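Putative SnoaL-like polyketide cyclase (Shewanella putrefaciens, PDB 3GZB) is of unconfirmed function but, as a SnoaL-like member of the NTF2 superfamily, may act as a polyketide cyclase or related lyase. Local coordinates at residues M30-L33 / K39-I42; E85-Y88 / L93-M96; K103-Q108 / G113-V118. All blocks are in the same frame, centred on the assembly; numbering follows the deposited sequence. Where two conformers were deposited one is given.

Contact 1: M30-L33 / K39-I42; sequences MDAL and KTLI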
loop_
_atom_site.group_PDB
_atom_site.type_symbol
_atom_site.label_atom_id
_atom_site.label_comp_id
_atom_site.label_asym_id
_atom_site.label_seq_id
_atom_site.Cartn_x
_atom_site.Cartn_y
_atom_site.Cartn_z
HETATM N N MSE A 30 12.001 -7.103 -7.115
HETATM C CA MSE A 30 11.190 -8.069 -6.405
HETATM C C MSE A 30 11.541 -9.511 -6.797
HETATM O O MSE A 30 11.428 -10.409 -5.962
HETATM C CB MSE A 30 9.717 -7.796 -6.623
HETATM C CG MSE A 30 9.261 -6.484 -6.072
HETATM SE SE MSE A 30 9.491 -6.230 -4.172
HETATM C CE MSE A 30 8.484 -7.746 -3.516
ATOM N N ASP A 31 11.859 -9.758 -8.057
ATOM C CA ASP A 31 12.291 -11.109 -8.448
ATOM C C ASP A 31 13.584 -11.464 -7.689
ATOM O O ASP A 31 13.686 -12.572 -7.135
ATOM C CB ASP A 31 12.472 -11.235 -9.974
ATOM C CG ASP A 31 11.148 -11.531 -10.683
ATOM O OD1 ASP A 31 10.240 -12.018 -9.993
ATOM O OD2 ASP A 31 11.012 -11.292 -11.909
ATOM N N ALA A 32 14.535 -10.550 -7.608
ATOM C CA ALA A 32 15.766 -10.802 -6.819
ATOM C C ALA A 32 15.472 -11.081 -5.353
ATOM O O ALA A 32 15.982 -12.027 -4.758
ATOM C CB ALA A 32 16.778 -9.634 -6.959
ATOM N N LEU A 33 14.616 -10.258 -4.764
ATOM C CA LEU A 33 14.286 -10.416 -3.349
ATOM C C LEU A 33 13.660 -11.777 -3.055
ATOM O O LEU A 33 14.081 -12.485 -2.137
ATOM C CB LEU A 33 13.315 -9.290 -2.935
ATOM C CG LEU A 33 12.819 -9.290 -1.498
ATOM C CD1 LEU A 33 13.962 -8.907 -0.516
ATOM C CD2 LEU A 33 11.640 -8.320 -1.353
ATOM N N LYS A 39 23.214 -11.185 -4.299
ATOM C CA LYS A 39 24.215 -10.557 -5.175
ATOM C C LYS A 39 23.579 -9.472 -6.037
ATOM O O LYS A 39 24.090 -8.330 -6.126
ATOM C CB LYS A 39 24.933 -11.630 -6.033
ATOM C CG LYS A 39 26.052 -11.017 -6.838
ATOM C CD LYS A 39 26.734 -12.006 -7.798
ATOM C CE LYS A 39 27.718 -11.268 -8.729
ATOM N NZ LYS A 39 27.674 -11.790 -10.137
ATOM N N THR A 40 22.415 -9.766 -6.605
ATOM C CA THR A 40 21.692 -8.767 -7.388
ATOM C C THR A 40 21.070 -7.746 -6.480
ATOM O O THR A 40 21.097 -6.551 -6.758
ATOM C CB THR A 40 20.607 -9.428 -8.242
ATOM O OG1 THR A 40 21.224 -10.320 -9.189
ATOM C CG2 THR A 40 19.747 -8.389 -8.981
ATOM N N LEU A 41 20.461 -8.208 -5.392
ATOM C CA LEU A 41 19.731 -7.304 -4.522
ATOM C C LEU A 41 20.605 -6.187 -3.979
ATOM O O LEU A 41 20.182 -5.014 -3.955
ATOM C CB LEU A 41 19.056 -8.043 -3.365
ATOM C CG LEU A 41 17.873 -7.300 -2.727
ATOM C CD1 LEU A 41 16.687 -7.254 -3.675
ATOM C CD2 LEU A 41 17.425 -7.912 -1.373
ATOM N N ILE A 42 21.847 -6.490 -3.598
ATOM C CA ILE A 42 22.650 -5.441 -2.977
ATOM C C ILE A 42 23.003 -4.338 -3.988
ATOM O O ILE A 42 23.266 -3.203 -3.562
ATOM C CB ILE A 42 23.854 -6.001 -2.237
ATOM C CG1 ILE A 42 24.360 -4.992 -1.185
ATOM C CG2 ILE A 42 24.902 -6.433 -3.238
ATOM C CD1 ILE A 42 25.513 -5.527 -0.308
#
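Leu41 carries its CG anti to the backbone N (chi1 -158°), and its fork is thereby directed across the gap between two helices at Ala32 and Leu33. Leu33 likewise has CG anti to its own N (chi1 179°), which puts its CD1 against Leu41 CD2. The two leucine side chains cross at a slant, and each branch of Leu41 has its own task. CD2 meets Leu33 CD1 at 3.7 Å, methyl to methyl, while CD1 lies against the backbone of the first helix, with Leu33 N 3.8 Å from Leu41 CD1. Ala32 is the small residue that lets the helices come so close: its CA is 5.8 Å from the CA of Leu41. Its CB points at the second helix and packs against Leu41 CD1 on one side and Thr40 on another, Thr40 CG2 being 3.8 Å from Ala32 CB. Threonine suits this border position because its methyl and hydroxyl serve different partners: CG2 faces Ala32, whereas OG1 hydrogen-bonds Asp37 in the turn just before. No hydrogen bond crosses the contact, which is held by apolar packing alone. Leu70 of helix 63-73 touches both leucines and Ile67 also touches Leu41, so a third helix adds to the seam; a bound methylpentanediol, probably from the crystallisation liquor, lies near Leu33. Two consecutive helices, joined by a short connection and packed against each other through an alanine and two leucines, belong to the N-terminal part of an NTF2-like alpha+beta fold, whose helices pack against a strongly curved sheet.

Contact 2: E85-Y88 / L93-M96; sequences EHMY and LVVM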
loop_
_atom_site.group_PDB
_atom_site.type_symbol
_atom_site.label_atom_id
_atom_site.label_comp_id
_atom_site.label_asym_id
_atom_site.label_seq_id
_atom_site.Cartn_x
_atom_site.Cartn_y
_atom_site.Cartn_z
ATOM N N GLU A 85 -2.106 -8.478 -7.153
ATOM C CA GLU A 85 -3.433 -8.128 -7.635
ATOM C C GLU A 85 -3.447 -6.833 -8.430
ATOM O O GLU A 85 -4.239 -6.675 -9.399
ATOM C CB GLU A 85 -4.397 -8.024 -6.457
ATOM C CG GLU A 85 -4.575 -9.362 -5.747
ATOM C CD GLU A 85 -5.185 -10.458 -6.614
ATOM O OE1 GLU A 85 -6.005 -10.134 -7.513
ATOM O OE2 GLU A 85 -4.849 -11.648 -6.371
ATOM N N HIS A 86 -2.607 -5.879 -8.049
ATOM C CA HIS A 86 -2.525 -4.612 -8.727
ATOM C C HIS A 86 -1.190 -3.937 -8.468
ATOM O O HIS A 86 -0.629 -4.038 -7.382
ATOM C CB HIS A 86 -3.728 -3.762 -8.294
ATOM C CG HIS A 86 -3.943 -2.565 -9.137
ATOM N ND1 HIS A 86 -3.955 -2.615 -10.520
ATOM C CD2 HIS A 86 -4.186 -1.279 -8.801
ATOM C CE1 HIS A 86 -4.173 -1.397 -10.992
ATOM N NE2 HIS A 86 -4.304 -0.576 -9.971
HETATM N N MSE A 87 -0.622 -3.324 -9.493
HETATM C CA MSE A 87 0.591 -2.503 -9.387
HETATM C C MSE A 87 0.333 -1.195 -10.131
HETATM O O MSE A 87 -0.261 -1.175 -11.242
HETATM C CB MSE A 87 1.812 -3.231 -9.987
HETATM C CG MSE A 87 3.095 -2.367 -10.048
HETATM SE SE MSE A 87 4.708 -3.342 -10.470
HETATM C CE MSE A 87 4.179 -4.128 -12.155
ATOM N N TYR A 88 0.750 -0.105 -9.521
ATOM C CA TYR A 88 0.699 1.195 -10.156
ATOM C C TYR A 88 1.856 2.047 -9.707
ATOM O O TYR A 88 2.643 1.648 -8.810
ATOM C CB TYR A 88 -0.647 1.915 -9.848
ATOM C CG TYR A 88 -1.112 1.951 -8.395
ATOM C CD1 TYR A 88 -1.678 0.834 -7.781
ATOM C CD2 TYR A 88 -0.974 3.114 -7.632
ATOM C CE1 TYR A 88 -2.192 0.926 -6.464
ATOM C CE2 TYR A 88 -1.444 3.178 -6.303
ATOM C CZ TYR A 88 -2.046 2.112 -5.761
ATOM O OH TYR A 88 -2.565 2.073 -4.461
ATOM N N LEU A 93 7.642 6.258 -7.480
ATOM C CA LEU A 93 7.040 5.530 -6.340
ATOM C C LEU A 93 6.152 4.477 -6.961
ATOM O O LEU A 93 5.140 4.771 -7.631
ATOM C CB LEU A 93 6.200 6.489 -5.504
ATOM C CG LEU A 93 5.462 5.834 -4.362
ATOM C CD1 LEU A 93 6.449 5.284 -3.338
ATOM C CD2 LEU A 93 4.508 6.883 -3.730
ATOM N N VAL A 94 6.497 3.215 -6.738
ATOM C CA VAL A 94 5.775 2.057 -7.255
ATOM C C VAL A 94 5.025 1.367 -6.090
ATOM O O VAL A 94 5.629 1.139 -5.017
ATOM C CB VAL A 94 6.744 1.047 -7.909
ATOM C CG1 VAL A 94 5.967 -0.233 -8.344
ATOM C CG2 VAL A 94 7.493 1.691 -9.092
ATOM N N VAL A 95 3.728 1.080 -6.289
ATOM C CA VAL A 95 2.869 0.511 -5.266
ATOM C C VAL A 95 2.373 -0.801 -5.752
ATOM O O VAL A 95 1.881 -0.907 -6.891
ATOM C CB VAL A 95 1.664 1.426 -4.962
ATOM C CG1 VAL A 95 0.758 0.822 -3.856
ATOM C CG2 VAL A 95 2.107 2.821 -4.540
HETATM N N MSE A 96 2.510 -1.856 -4.932
HETATM C CA MSE A 96 2.126 -3.235 -5.282
HETATM C C MSE A 96 1.251 -3.806 -4.205
HETATM O O MSE A 96 1.611 -3.769 -3.044
HETATM C CB MSE A 96 3.355 -4.110 -5.492
HETATM C CG MSE A 96 4.210 -3.626 -6.671
HETATM SE SE MSE A 96 6.008 -4.365 -6.667
HETATM C CE MSE A 96 6.666 -3.318 -5.260
#
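Tyr88 and Val95 form the hydrogen-bonded pair of this antiparallel hairpin, and their two backbone bonds are the polar part of the contact. Tyr88 N gives to Val95 O at 3.0 Å, and Val95 N returns to Tyr88 O at 2.8 Å in an almost straight bond (179° at the hydrogen). Weaker CA-H...O contacts fill in between, the shortest from Met87 CA to Val95 O at 3.2 Å.

The aromatic contact is on the same face as this pair. Tyr88 holds CG between its backbone N and carbonyl carbon (chi1 48°), which swings the ring over Val95: Val95 CB lies 3.9 Å from the ring centroid, a CH-pi contact over the face, and Val95 CG1 comes 3.6 Å from Tyr88 CZ. A beta-branched valine offers this compact, rigid surface. With an alanine in place of the tyrosine, Val95 would probably lose the ring that covers it, and Leu141 O of the second subunit its hydroxyl partner.

Apolar packing occupies the other face. Met87 and Met96, both selenomethionine in this crystal, run side by side from a non-hydrogen-bonded pair, their CG atoms 3.8 Å apart, while Met87 CG also meets Val94 CG1 at 4.0 Å. Flexible, unbranched chains suit this layer beneath a helix.

A classic beta bulge precedes the pair, with Glu85 and His86 both set opposite Ile97. Met87, Val94 and Met96 lie under helix 21-34, and strand 115-129 flanks 93-96 on its other edge; the Tyr88 face meets the second subunit, whose Asp143 hydrogen-bonds His86.

Contact 3: K103-Q108 / G113-V118; sequences KGPGEQ and GKIIDV. With EDO (1,2-ethanediol), chain M.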
loop_
_atom_site.group_PDB
_atom_site.type_symbol
_atom_site.label_atom_id
_atom_site.label_comp_id
_atom_site.label_asym_id
_atom_site.label_seq_id
_atom_site.Cartn_x
_atom_site.Cartn_y
_atom_site.Cartn_z
ATOM N N LYS A 103 5.890 -21.507 0.741
ATOM C CA LYS A 103 5.734 -22.960 0.915
ATOM C C LYS A 103 7.086 -23.601 1.169
ATOM O O LYS A 103 8.059 -23.338 0.432
ATOM C CB LYS A 103 5.053 -23.588 -0.271
ATOM C CG LYS A 103 4.821 -25.117 -0.124
ATOM C CD LYS A 103 3.879 -25.597 -1.224
ATOM C CE LYS A 103 3.347 -27.012 -0.961
ATOM N NZ LYS A 103 3.941 -28.018 -1.890
ATOM N N GLY A 104 7.187 -24.347 2.250
ATOM C CA GLY A 104 8.442 -25.035 2.568
ATOM C C GLY A 104 8.647 -25.273 4.026
ATOM O O GLY A 104 7.721 -25.174 4.813
ATOM N N PRO A 105 9.883 -25.608 4.416
ATOM C CA PRO A 105 10.203 -25.841 5.795
ATOM C C PRO A 105 9.716 -24.706 6.683
ATOM O O PRO A 105 9.848 -23.547 6.335
ATOM C CB PRO A 105 11.744 -25.894 5.781
ATOM C CG PRO A 105 12.048 -26.514 4.452
ATOM C CD PRO A 105 11.036 -25.880 3.526
ATOM N N GLY A 106 9.123 -25.084 7.809
ATOM C CA GLY A 106 8.443 -24.106 8.651
ATOM C C GLY A 106 9.240 -23.546 9.816
ATOM O O GLY A 106 8.677 -22.842 10.668
ATOM N N GLU A 107 10.540 -23.843 9.896
ATOM C CA GLU A 107 11.341 -23.348 11.023
ATOM C C GLU A 107 11.174 -21.857 11.295
ATOM O O GLU A 107 10.990 -21.454 12.461
ATOM C CB GLU A 107 12.830 -23.666 10.821
ATOM C CG GLU A 107 13.209 -25.060 11.280
ATOM C CD GLU A 107 12.736 -26.182 10.384
ATOM O OE1 GLU A 107 12.362 -25.909 9.220
ATOM O OE2 GLU A 107 12.764 -27.343 10.868
ATOM N N GLN A 108 11.287 -21.017 10.280
ATOM C CA GLN A 108 11.191 -19.552 10.458
ATOM C C GLN A 108 9.793 -19.084 10.821
ATOM O O GLN A 108 9.591 -17.926 11.210
ATOM C CB GLN A 108 11.624 -18.772 9.201
ATOM C CG GLN A 108 13.069 -18.897 8.835
ATOM C CD GLN A 108 14.024 -18.312 9.866
ATOM O OE1 GLN A 108 13.647 -17.505 10.714
ATOM N NE2 GLN A 108 15.282 -18.715 9.774
ATOM N N GLY A 113 10.354 -28.754 11.686
ATOM C CA GLY A 113 10.152 -30.114 11.232
ATOM C C GLY A 113 8.884 -30.349 10.436
ATOM O O GLY A 113 8.558 -31.489 10.129
ATOM N N LYS A 114 8.170 -29.269 10.117
ATOM C CA LYS A 114 6.966 -29.325 9.293
ATOM C C LYS A 114 7.176 -28.518 8.036
ATOM O O LYS A 114 8.067 -27.665 7.953
ATOM C CB LYS A 114 5.780 -28.697 10.045
ATOM C CG LYS A 114 5.243 -29.528 11.180
ATOM C CD LYS A 114 4.279 -28.685 12.018
ATOM C CE LYS A 114 3.314 -29.524 12.843
ATOM N NZ LYS A 114 2.257 -28.661 13.480
ATOM N N ILE A 115 6.310 -28.792 7.074
ATOM C CA ILE A 115 6.187 -28.004 5.850
ATOM C C ILE A 115 4.944 -27.127 6.008
ATOM O O ILE A 115 3.865 -27.615 6.391
ATOM C CB ILE A 115 6.063 -28.892 4.572
ATOM C CG1 ILE A 115 7.304 -29.785 4.389
ATOM C CG2 ILE A 115 5.820 -28.028 3.329
ATOM C CD1 ILE A 115 8.619 -29.027 4.287
ATOM N N ILE A 116 5.123 -25.830 5.757
ATOM C CA ILE A 116 4.044 -24.845 5.877
ATOM C C ILE A 116 3.682 -24.313 4.499
ATOM O O ILE A 116 4.438 -24.424 3.520
ATOM C CB ILE A 116 4.350 -23.687 6.909
ATOM C CG1 ILE A 116 5.535 -22.825 6.499
ATOM C CG2 ILE A 116 4.459 -24.295 8.324
ATOM C CD1 ILE A 116 5.282 -21.752 5.369
ATOM N N ASP A 117 2.477 -23.752 4.409
ATOM C CA ASP A 117 1.998 -23.106 3.183
ATOM C C ASP A 117 1.107 -21.953 3.624
ATOM O O ASP A 117 0.021 -22.173 4.194
ATOM C CB ASP A 117 1.206 -24.162 2.395
ATOM C CG ASP A 117 0.933 -23.787 0.939
ATOM O OD1 ASP A 117 0.962 -22.613 0.590
ATOM O OD2 ASP A 117 0.605 -24.726 0.142
ATOM N N VAL A 118 1.557 -20.721 3.415
ATOM C CA VAL A 118 0.798 -19.544 3.803
ATOM C C VAL A 118 0.759 -18.536 2.664
ATOM O O VAL A 118 1.700 -18.469 1.857
ATOM C CB VAL A 118 1.396 -18.830 5.067
ATOM C CG1 VAL A 118 1.294 -19.777 6.289
ATOM C CG2 VAL A 118 2.873 -18.385 4.906
HETATM C C1 EDO M . 5.944 -20.557 -2.989
HETATM O O1 EDO M . 6.991 -20.719 -1.990
HETATM C C2 EDO M . 6.306 -21.275 -4.261
HETATM O O2 EDO M . 6.122 -22.643 -3.862
HETATM O O HOH W 1 10.900 -28.280 8.433
#
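Lys103 lays its aliphatic chain across Asp117, its partner in a non-hydrogen-bonded pair, and Lys103 CD comes 3.7 Å from Asp117 OD2. The charged ends stay apart, with Lys103 NZ 5.1 Å from Asp117 OD2, so any attraction is probably modest; Asp117 OD1 is instead bonded to His101. Lys103 N hydrogen-bonds an ethanediol molecule, probably from the crystallisation liquor, which also binds Glu79 O.

At Gly104 the strand turns a corner but keeps its bonds: Gly104 N gives to Ile116 O at 3.0 Å, and Ile116 N to Gly104 O at 2.8 Å. Its backbone conformation (phi 152°) would jam a CB against the preceding carbonyl oxygen and against Pro105 CD, which explains the glycine. Pro105 has no N-H to give, yet the pairing needs none there, since it sits in a non-hydrogen-bonded pair with Ile115. Pro105 CD lies 4.0 Å from Ile115 CD1, the two side chains running alongside each other.

Gly106 N donates to Lys114 O at 2.8 Å, a more bent bond (140° at the hydrogen). Ile116 holds CG1 between its backbone N and carbonyl carbon (chi1 64°), which sets that branch against Gly106 CA; a side chain on Gly106 would clash with Ile116 CG2. Glu107 then closes the turn: OE2 accepts Gly113 N at 2.9 Å, approached from well above the carboxylate plane, and a water bridges Glu107 OE1 to Lys114 O, which thus takes two donors. Gly113 has positive phi, readily adopted by glycine.

The turn links the end of strand 93-103, through the short strand 105-106, to the start of strand 115-129. Ile116 packs on Leu151 of helix 144-151, and the terminal carboxylate of Gln154 forms a salt bridge with Lys114 NZ.

How the contacts relate
Following the chain from its N terminus, the three contacts come in series, and none encloses or crosses another. Contact 1 closes the short turn between helix 21-34 and helix 38-42. After helix 63-73 and strand 81-84, contact 2 closes the hairpin into strand 93-103, and that strand then runs on toward contact 3, which closes the turn into strand 115-129. Contacts 2 and 3 lie on opposite sides of the chain's centre, about 28 Å between centres, yet share one sheet, because strands 93-103 and 115-129 are neighbours. Contacts 1 and 2 meet directly, Met30 CG being 3.9 Å from Met96 SE, joining the N-terminal helix to the sheet.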